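Local coordinates for protein tRNA-5-methyluridine(54) 2-sulfurtransferase (Pyrococcus horikoshii, PDB 3VRH) that catalyses the ATP-dependent 2-thiolation of 5-methyluridine at position 54 in the T loop of tRNAs, a modification that stabilises them at high temperature, at residues F30-S35 / V66-L70; N156-E160 / L196-R202. All blocks are in the same frame, centred on the assembly; numbering follows the deposited sequence.

The two contacts come in series along the chain, contact 1 closing before contact 2 opens, and their centres lie about 14 Å apart. Contact 1 packs helix 23-40, which carries the zinc ligand His-25 of the N-terminal region in its first turn, on helix 58-69. Contact 2 joins the starts of helices 157-169 and 201-211, which come after the neighbouring parallel strands 150-152 and 191-193 of the PP-loop sheet. Helix 23-40 links them: Phe-30 CE2 packs 3.6 Å from Val-199 CG1, and Val-34 CG2 lies 3.7 Å from Leu-196 CD2. The N-terminal region is thus seated on the PP-loop domain next to the loops near its nucleotide site.

Contact 1 (F30-S35 / V66-L70); sequences FERKVS and VLKKL
Two helices meet side by side here, and three residues carry most of the contact: Glu-31, Val-66 and Leu-70. Build 30-35 as regular alpha helix, with Val-34 N to Phe-30 O and Ser-35 N to Glu-31 O both 3.0 Å; 66-69 is helical too, and Leu-70 N still bonds to Val-66 O at 2.8 Å. The backbones come closest at Glu-31 and Val-66, whose CA atoms are 6.5 Å apart. Val-66 (chi1 t) points toward the other helix. Val-66 CG1 sits 4.2 Å from Glu-31 CG and 4.1 Å from Val-34 CG1, while Val-66 CG2 reaches the edge of the Phe-30 ring, 4.0 Å from CE1. One turn on, Leu-70 in the m,t rotamer places CD1 4.0 Å from Glu-31 O, 4.0 Å from Ser-35 CB and 4.4 Å from Val-34 CG1. Glu-31 leaves its helix sideways (chi1 m, chi2 149°), laying its methylene groups beside Val-66 and Leu-70 before its carboxylate meets Lys-69. That lysine is fully extended, all four chi angles near t, and Lys-69 NZ donates to Glu-31 OE1 at 2.7 Å, a salt bridge beside the apolar patch. Tyr-207 of helix 201-211 also hydrogen-bonds Glu-31 OE1, and its ring stacks with Phe-30. Helix 58-69 follows strand 49-53 and the loop of Ser-55 and Gly-57; the SGGKDS signature spans this loop and the helix's first turn. Contact 1 thus docks the helix that begins in the N-terminal zinc site, with ligand His-25 in its first turn, onto the first strand-loop-helix unit of a PP-loop ATPase domain.

Contact 2 (N156-E160 / L196-R202); sequences NLDDE and LYEVTER
A very short hydrogen bond, 2.5 Å from Glu-201 N to Asp-158 OD1, ties the first turn of one helix to the first turn of another. Asp-158 (chi1 m) points toward 196-202, and the same OD1 accepts from water 1 at 2.8 Å, which in turn accepts from Arg-202 N at 3.1 Å; OD2 is salt-bridged to Lys-246. Asn-156 and Asp-159 form a capping box: Asp-159 N donates to Asn-156 OD1 (3.1 Å), Asn-156 N to Asp-159 OD2 (2.9 Å). Thr-200 is the N-cap of helix 201-211, its OG1 bonding to Glu-203 N. Both helix starts follow neighbouring parallel strands of the PP-loop domain, and Asp-159 touches the bound bicine, in the pocket that also includes the ATP-binding Gly-154. Before Thr-200 the chain makes a type I turn from Leu-196 to Val-199 (Val-199 N to Leu-196 O, 3.2 Å). CA atoms pair as Asn-156 with Tyr-197 (4.6 Å), Leu-157 with Thr-200 (5.1 Å) and Asp-158 with Glu-201 (5.8 Å). Leu-157 N donates to Val-199 O at 2.9 Å, and Asn-156 CA makes a CA-H...O contact of 3.2 Å to Leu-196 O. Tyr-197 sets off away from 156-160, yet with chi1 t its OH donates to Glu-160 OE2 at 2.6 Å, an oxygen that Gly-180 N also reaches. Asp-159 OD1 and Glu-201 OE1, 4.5 Å apart, both form salt bridges with Lys-232, and Glu-201 OE2 forms another with Lys-58.

Contact 1 (F30-S35 / V66-L70)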
ATOM      1  N   PHE A  30      16.538 -15.263 -18.639  1.00 26.27           N
ATOM      2  CA  PHE A  30      15.221 -15.485 -18.039  1.00 27.34           C
ATOM      3  C   PHE A  30      15.167 -16.869 -17.404  1.00 24.67           C
ATOM      4  O   PHE A  30      14.698 -17.041 -16.270  1.00 25.91           O
ATOM      5  CB  PHE A  30      14.137 -15.333 -19.105  1.00 24.76           C
ATOM      6  CG  PHE A  30      12.726 -15.358 -18.571  1.00 25.42           C
ATOM      7  CD1 PHE A  30      12.045 -16.553 -18.432  1.00 22.89           C
ATOM      8  CD2 PHE A  30      12.048 -14.170 -18.280  1.00 26.54           C
ATOM      9  CE1 PHE A  30      10.737 -16.580 -17.975  1.00 19.43           C
ATOM     10  CE2 PHE A  30      10.738 -14.200 -17.816  1.00 25.59           C
ATOM     11  CZ  PHE A  30      10.089 -15.415 -17.670  1.00 20.68           C
ATOM     12  N   GLU A  31      15.668 -17.847 -18.140  1.00 22.26           N
ATOM     13  CA  GLU A  31      15.682 -19.225 -17.677  1.00 25.99           C
ATOM     14  C   GLU A  31      16.572 -19.393 -16.442  1.00 27.36           C
ATOM     15  O   GLU A  31      16.219 -20.104 -15.492  1.00 26.97           O
ATOM     16  CB  GLU A  31      16.130 -20.148 -18.825  1.00 29.77           C
ATOM     17  CG  GLU A  31      15.109 -20.263 -19.967  1.00 29.82           C
ATOM     18  CD  GLU A  31      15.760 -20.485 -21.341  1.00 29.53           C
ATOM     19  OE1 GLU A  31      15.101 -20.225 -22.372  1.00 24.21           O
ATOM     20  OE2 GLU A  31      16.933 -20.902 -21.388  1.00 33.33           O
ATOM     21  N   ARG A  32      17.722 -18.725 -16.450  1.00 25.93           N
ATOM     22  CA  ARG A  32      18.599 -18.735 -15.276  1.00 31.65           C
ATOM     23  C   ARG A  32      17.939 -18.103 -14.056  1.00 28.89           C
ATOM     24  O   ARG A  32      17.992 -18.661 -12.961  1.00 29.86           O
ATOM     25  CB  ARG A  32      19.898 -17.995 -15.569  1.00 31.64           C
ATOM     26  CG  ARG A  32      20.815 -18.721 -16.510  1.00 40.01           C
ATOM     27  CD  ARG A  32      21.983 -17.834 -16.922  1.00 50.15           C
ATOM     28  NE  ARG A  32      22.937 -18.553 -17.759  1.00 52.72           N
ATOM     29  CZ  ARG A  32      23.904 -19.329 -17.284  1.00 63.77           C
ATOM     30  NH1 ARG A  32      24.052 -19.484 -15.972  1.00 62.96           N
ATOM     31  NH2 ARG A  32      24.727 -19.948 -18.121  1.00 61.31           N
ATOM     32  N   LYS A  33      17.327 -16.938 -14.242  1.00 27.12           N
ATOM     33  CA  LYS A  33      16.634 -16.274 -13.136  1.00 27.57           C
ATOM     34  C   LYS A  33      15.566 -17.184 -12.517  1.00 26.26           C
ATOM     35  O   LYS A  33      15.459 -17.303 -11.299  1.00 25.99           O
ATOM     36  CB  LYS A  33      15.999 -14.971 -13.603  1.00 26.76           C
ATOM     37  CG  LYS A  33      15.448 -14.114 -12.466  1.00 27.21           C
ATOM     38  CD  LYS A  33      15.422 -12.637 -12.869  1.00 34.29           C
ATOM     39  CE  LYS A  33      16.155 -11.747 -11.852  1.00 34.89           C
ATOM     40  NZ  LYS A  33      16.226 -10.287 -12.265  1.00 30.18           N
ATOM     41  N   VAL A  34      14.786 -17.846 -13.363  1.00 27.15           N
ATOM     42  CA  VAL A  34      13.737 -18.717 -12.854  1.00 27.75           C
ATOM     43  C   VAL A  34      14.371 -19.883 -12.090  1.00 26.39           C
ATOM     44  O   VAL A  34      13.912 -20.266 -11.012  1.00 22.56           O
ATOM     45  CB  VAL A  34      12.825 -19.241 -13.993  1.00 24.29           C
ATOM     46  CG1 VAL A  34      11.860 -20.284 -13.466  1.00 22.34           C
ATOM     47  CG2 VAL A  34      12.054 -18.079 -14.630  1.00 27.28           C
ATOM     48  N   SER A  35      15.436 -20.431 -12.659  1.00 26.54           N
ATOM     49  CA  SER A  35      16.186 -21.489 -11.989  1.00 28.50           C
ATOM     50  C   SER A  35      16.735 -21.023 -10.628  1.00 28.55           C
ATOM     51  O   SER A  35      16.665 -21.742  -9.631  1.00 30.85           O
ATOM     52  CB  SER A  35      17.329 -21.949 -12.874  1.00 24.66           C
ATOM     53  OG  SER A  35      17.997 -22.994 -12.226  1.00 34.29           O
ATOM     54  N   VAL A  66       9.158 -22.982 -19.426  1.00 21.88           N
ATOM     55  CA  VAL A  66      10.479 -22.907 -18.817  1.00 25.98           C
ATOM     56  C   VAL A  66      10.778 -24.081 -17.887  1.00 26.18           C
ATOM     57  O   VAL A  66      11.890 -24.606 -17.905  1.00 24.42           O
ATOM     58  CB  VAL A  66      10.723 -21.558 -18.076  1.00 27.93           C
ATOM     59  CG1 VAL A  66      12.085 -21.548 -17.395  1.00 26.19           C
ATOM     60  CG2 VAL A  66      10.650 -20.397 -19.053  1.00 30.61           C
ATOM     61  N   LEU A  67       9.808 -24.481 -17.071  1.00 23.23           N
ATOM     62  CA  LEU A  67      10.004 -25.655 -16.223  1.00 27.27           C
ATOM     63  C   LEU A  67      10.397 -26.858 -17.081  1.00 29.26           C
ATOM     64  O   LEU A  67      11.256 -27.644 -16.694  1.00 32.67           O
ATOM     65  CB  LEU A  67       8.746 -25.980 -15.430  1.00 25.44           C
ATOM     66  CG  LEU A  67       8.387 -24.983 -14.324  1.00 29.51           C
ATOM     67  CD1 LEU A  67       7.179 -25.467 -13.575  1.00 22.14           C
ATOM     68  CD2 LEU A  67       9.541 -24.769 -13.380  1.00 26.99           C
ATOM     69  N   LYS A  68       9.788 -26.961 -18.263  1.00 29.30           N
ATOM     70  CA  LYS A  68      10.073 -28.043 -19.210  1.00 30.81           C
ATOM     71  C   LYS A  68      11.491 -27.925 -19.746  1.00 31.71           C
ATOM     72  O   LYS A  68      12.251 -28.895 -19.737  1.00 32.88           O
ATOM     73  CB  LYS A  68       9.084 -28.002 -20.385  1.00 30.39           C
ATOM     74  CG  LYS A  68       9.170 -29.194 -21.331  1.00 28.96           C
ATOM     75  CD  LYS A  68       8.549 -30.432 -20.705  1.00 29.89           C
ATOM     76  CE  LYS A  68       8.652 -31.618 -21.660  1.00 37.49           C
ATOM     77  NZ  LYS A  68       8.288 -32.874 -20.970  1.00 39.82           N
ATOM     78  N   LYS A  69      11.838 -26.735 -20.225  1.00 29.03           N
ATOM     79  CA  LYS A  69      13.171 -26.489 -20.768  1.00 29.36           C
ATOM     80  C   LYS A  69      14.258 -26.709 -19.703  1.00 33.08           C
ATOM     81  O   LYS A  69      15.348 -27.204 -19.996  1.00 31.68           O
ATOM     82  CB  LYS A  69      13.253 -25.090 -21.362  1.00 28.35           C
ATOM     83  CG  LYS A  69      14.561 -24.804 -22.078  1.00 33.09           C
ATOM     84  CD  LYS A  69      14.470 -23.523 -22.892  1.00 29.21           C
ATOM     85  CE  LYS A  69      15.785 -23.242 -23.613  1.00 28.65           C
ATOM     86  NZ  LYS A  69      15.808 -21.961 -24.371  1.00 26.43           N
ATOM     87  N   LEU A  70      13.938 -26.375 -18.457  1.00 32.42           N
ATOM     88  CA  LEU A  70      14.869 -26.580 -17.350  1.00 31.56           C
ATOM     89  C   LEU A  70      15.039 -28.051 -16.998  1.00 35.25           C
ATOM     90  O   LEU A  70      15.971 -28.409 -16.289  1.00 36.46           O
ATOM     91  CB  LEU A  70      14.447 -25.792 -16.107  1.00 25.32           C
ATOM     92  CG  LEU A  70      14.654 -24.284 -16.224  1.00 28.07           C
ATOM     93  CD1 LEU A  70      14.345 -23.564 -14.900  1.00 29.55           C
ATOM     94  CD2 LEU A  70      16.077 -23.996 -16.676  1.00 31.20           C
TER

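Contact 2 (N156-E160 / L196-R202)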
ATOM      1  N   ASN A 156       3.907 -13.599 -11.478  1.00 23.62           N
ATOM      2  CA  ASN A 156       5.219 -12.990 -11.588  1.00 23.99           C
ATOM      3  C   ASN A 156       5.344 -11.839 -10.591  1.00 23.92           C
ATOM      4  O   ASN A 156       4.434 -11.612  -9.783  1.00 23.17           O
ATOM      5  CB  ASN A 156       5.472 -12.540 -13.041  1.00 21.48           C
ATOM      6  CG  ASN A 156       4.474 -11.483 -13.508  1.00 25.48           C
ATOM      7  OD1 ASN A 156       4.249 -10.477 -12.821  1.00 24.84           O
ATOM      8  ND2 ASN A 156       3.866 -11.707 -14.670  1.00 20.10           N
ATOM      9  N   LEU A 157       6.456 -11.112 -10.644  1.00 24.63           N
ATOM     10  CA  LEU A 157       6.715 -10.075  -9.646  1.00 24.55           C
ATOM     11  C   LEU A 157       5.593  -9.035  -9.608  1.00 23.87           C
ATOM     12  O   LEU A 157       5.137  -8.641  -8.524  1.00 24.15           O
ATOM     13  CB  LEU A 157       8.065  -9.399  -9.895  1.00 22.60           C
ATOM     14  CG  LEU A 157       8.495  -8.364  -8.852  1.00 26.24           C
ATOM     15  CD1 LEU A 157       8.593  -8.996  -7.462  1.00 22.65           C
ATOM     16  CD2 LEU A 157       9.824  -7.753  -9.245  1.00 28.80           C
ATOM     17  N   ASP A 158       5.148  -8.608 -10.790  1.00 25.20           N
ATOM     18  CA  ASP A 158       4.070  -7.621 -10.906  1.00 24.89           C
ATOM     19  C   ASP A 158       2.747  -8.113 -10.327  1.00 25.05           C
ATOM     20  O   ASP A 158       2.010  -7.345  -9.706  1.00 24.76           O
ATOM     21  CB  ASP A 158       3.892  -7.151 -12.353  1.00 24.41           C
ATOM     22  CG  ASP A 158       5.131  -6.452 -12.898  1.00 29.95           C
ATOM     23  OD1 ASP A 158       6.013  -7.123 -13.460  1.00 29.44           O
ATOM     24  OD2 ASP A 158       5.232  -5.221 -12.765  1.00 37.74           O
ATOM     25  N   ASP A 159       2.451  -9.392 -10.509  1.00 22.12           N
ATOM     26  CA  ASP A 159       1.275  -9.982  -9.869  1.00 26.48           C
ATOM     27  C   ASP A 159       1.352  -9.926  -8.353  1.00 25.83           C
ATOM     28  O   ASP A 159       0.400  -9.484  -7.703  1.00 25.00           O
ATOM     29  CB  ASP A 159       1.063 -11.424 -10.330  1.00 27.84           C
ATOM     30  CG  ASP A 159       0.875 -11.513 -11.824  1.00 29.83           C
ATOM     31  OD1 ASP A 159       0.114 -10.673 -12.338  1.00 28.01           O
ATOM     32  OD2 ASP A 159       1.513 -12.371 -12.482  1.00 28.97           O
ATOM     33  N   GLU A 160       2.469 -10.389  -7.785  1.00 24.22           N
ATOM     34  CA  GLU A 160       2.642 -10.356  -6.334  1.00 22.46           C
ATOM     35  C   GLU A 160       2.507  -8.915  -5.798  1.00 23.99           C
ATOM     36  O   GLU A 160       1.816  -8.680  -4.814  1.00 20.58           O
ATOM     37  CB  GLU A 160       3.992 -10.949  -5.917  1.00 23.86           C
ATOM     38  CG  GLU A 160       4.230 -11.002  -4.377  1.00 25.28           C
ATOM     39  CD  GLU A 160       3.494 -12.162  -3.680  1.00 28.57           C
ATOM     40  OE1 GLU A 160       2.481 -12.646  -4.231  1.00 28.97           O
ATOM     41  OE2 GLU A 160       3.940 -12.600  -2.588  1.00 26.26           O
ATOM     42  N   LEU A 196       7.933 -18.000 -11.319  1.00 22.11           N
ATOM     43  CA  LEU A 196       8.157 -16.726 -11.981  1.00 25.20           C
ATOM     44  C   LEU A 196       8.143 -15.568 -10.976  1.00 26.19           C
ATOM     45  O   LEU A 196       8.027 -14.406 -11.365  1.00 24.11           O
ATOM     46  CB  LEU A 196       7.096 -16.484 -13.049  1.00 22.97           C
ATOM     47  CG  LEU A 196       6.983 -17.518 -14.173  1.00 27.45           C
ATOM     48  CD1 LEU A 196       6.101 -16.955 -15.284  1.00 21.02           C
ATOM     49  CD2 LEU A 196       8.374 -17.947 -14.704  1.00 21.16           C
ATOM     50  N   TYR A 197       8.279 -15.900  -9.695  1.00 20.98           N
ATOM     51  CA  TYR A 197       8.247 -14.900  -8.622  1.00 22.97           C
ATOM     52  C   TYR A 197       9.121 -13.669  -8.841  1.00 24.84           C
ATOM     53  O   TYR A 197       8.748 -12.577  -8.428  1.00 23.54           O
ATOM     54  CB  TYR A 197       8.612 -15.537  -7.274  1.00 20.65           C
ATOM     55  CG  TYR A 197       8.058 -14.792  -6.071  1.00 27.25           C
ATOM     56  CD1 TYR A 197       6.696 -14.846  -5.761  1.00 23.29           C
ATOM     57  CD2 TYR A 197       8.899 -14.059  -5.229  1.00 22.86           C
ATOM     58  CE1 TYR A 197       6.177 -14.162  -4.662  1.00 22.99           C
ATOM     59  CE2 TYR A 197       8.397 -13.386  -4.117  1.00 28.02           C
ATOM     60  CZ  TYR A 197       7.032 -13.437  -3.833  1.00 28.52           C
ATOM     61  OH  TYR A 197       6.526 -12.757  -2.719  1.00 28.21           O
ATOM     62  N   GLU A 198      10.274 -13.836  -9.483  1.00 24.13           N
ATOM     63  CA  GLU A 198      11.247 -12.745  -9.539  1.00 25.07           C
ATOM     64  C   GLU A 198      11.429 -12.131 -10.916  1.00 24.18           C
ATOM     65  O   GLU A 198      12.242 -11.204 -11.087  1.00 24.40           O
ATOM     66  CB  GLU A 198      12.607 -13.180  -8.972  1.00 25.71           C
ATOM     67  CG  GLU A 198      12.526 -13.697  -7.540  1.00 31.47           C
ATOM     68  CD  GLU A 198      13.895 -13.977  -6.949  1.00 38.63           C
ATOM     69  OE1 GLU A 198      14.395 -15.109  -7.113  1.00 32.63           O
ATOM     70  OE2 GLU A 198      14.472 -13.058  -6.329  1.00 42.21           O
ATOM     71  N   VAL A 199      10.694 -12.644 -11.900  1.00 23.49           N
ATOM     72  CA  VAL A 199      10.710 -12.030 -13.221  1.00 24.55           C
ATOM     73  C   VAL A 199       9.542 -11.044 -13.318  1.00 24.15           C
ATOM     74  O   VAL A 199       8.516 -11.219 -12.657  1.00 25.65           O
ATOM     75  CB  VAL A 199      10.647 -13.064 -14.370  1.00 21.19           C
ATOM     76  CG1 VAL A 199      11.907 -13.890 -14.418  1.00 21.84           C
ATOM     77  CG2 VAL A 199       9.408 -13.956 -14.221  1.00 24.91           C
ATOM     78  N   THR A 200       9.704 -10.007 -14.131  1.00 21.65           N
ATOM     79  CA  THR A 200       8.680  -8.986 -14.261  1.00 26.33           C
ATOM     80  C   THR A 200       7.687  -9.384 -15.350  1.00 24.22           C
ATOM     81  O   THR A 200       7.963 -10.266 -16.164  1.00 24.88           O
ATOM     82  CB  THR A 200       9.291  -7.621 -14.623  1.00 27.27           C
ATOM     83  OG1 THR A 200       9.842  -7.692 -15.943  1.00 22.39           O
ATOM     84  CG2 THR A 200      10.390  -7.212 -13.615  1.00 25.49           C
ATOM     85  N   GLU A 201       6.531  -8.733 -15.359  1.00 22.98           N
ATOM     86  CA  GLU A 201       5.514  -9.018 -16.351  1.00 24.07           C
ATOM     87  C   GLU A 201       6.031  -8.675 -17.742  1.00 25.07           C
ATOM     88  O   GLU A 201       5.761  -9.372 -18.717  1.00 22.90           O
ATOM     89  CB  GLU A 201       4.207  -8.272 -16.049  1.00 24.83           C
ATOM     90  CG  GLU A 201       3.109  -8.629 -17.053  1.00 23.67           C
ATOM     91  CD  GLU A 201       1.709  -8.361 -16.554  1.00 27.66           C
ATOM     92  OE1 GLU A 201       1.543  -7.732 -15.485  1.00 32.53           O
ATOM     93  OE2 GLU A 201       0.766  -8.794 -17.236  1.00 30.72           O
ATOM     94  N   ARG A 202       6.796  -7.598 -17.809  1.00 22.92           N
ATOM     95  CA  ARG A 202       7.434  -7.168 -19.041  1.00 24.65           C
ATOM     96  C   ARG A 202       8.422  -8.235 -19.565  1.00 23.30           C
ATOM     97  O   ARG A 202       8.481  -8.513 -20.768  1.00 20.96           O
ATOM     98  CB  ARG A 202       8.140  -5.856 -18.736  1.00 23.80           C
ATOM     99  CG  ARG A 202       8.996  -5.293 -19.800  1.00 27.38           C
ATOM    100  CD  ARG A 202       9.917  -4.250 -19.153  1.00 27.08           C
ATOM    101  NE  ARG A 202      10.869  -3.770 -20.132  1.00 31.41           N
ATOM    102  CZ  ARG A 202      12.188  -3.900 -20.035  1.00 28.64           C
ATOM    103  NH1 ARG A 202      12.727  -4.471 -18.968  1.00 32.05           N
ATOM    104  NH2 ARG A 202      12.964  -3.420 -21.002  1.00 32.16           N
TER
HETATM  105  O   HOH W   1       6.688  -5.441 -15.596  1.00 24.44           O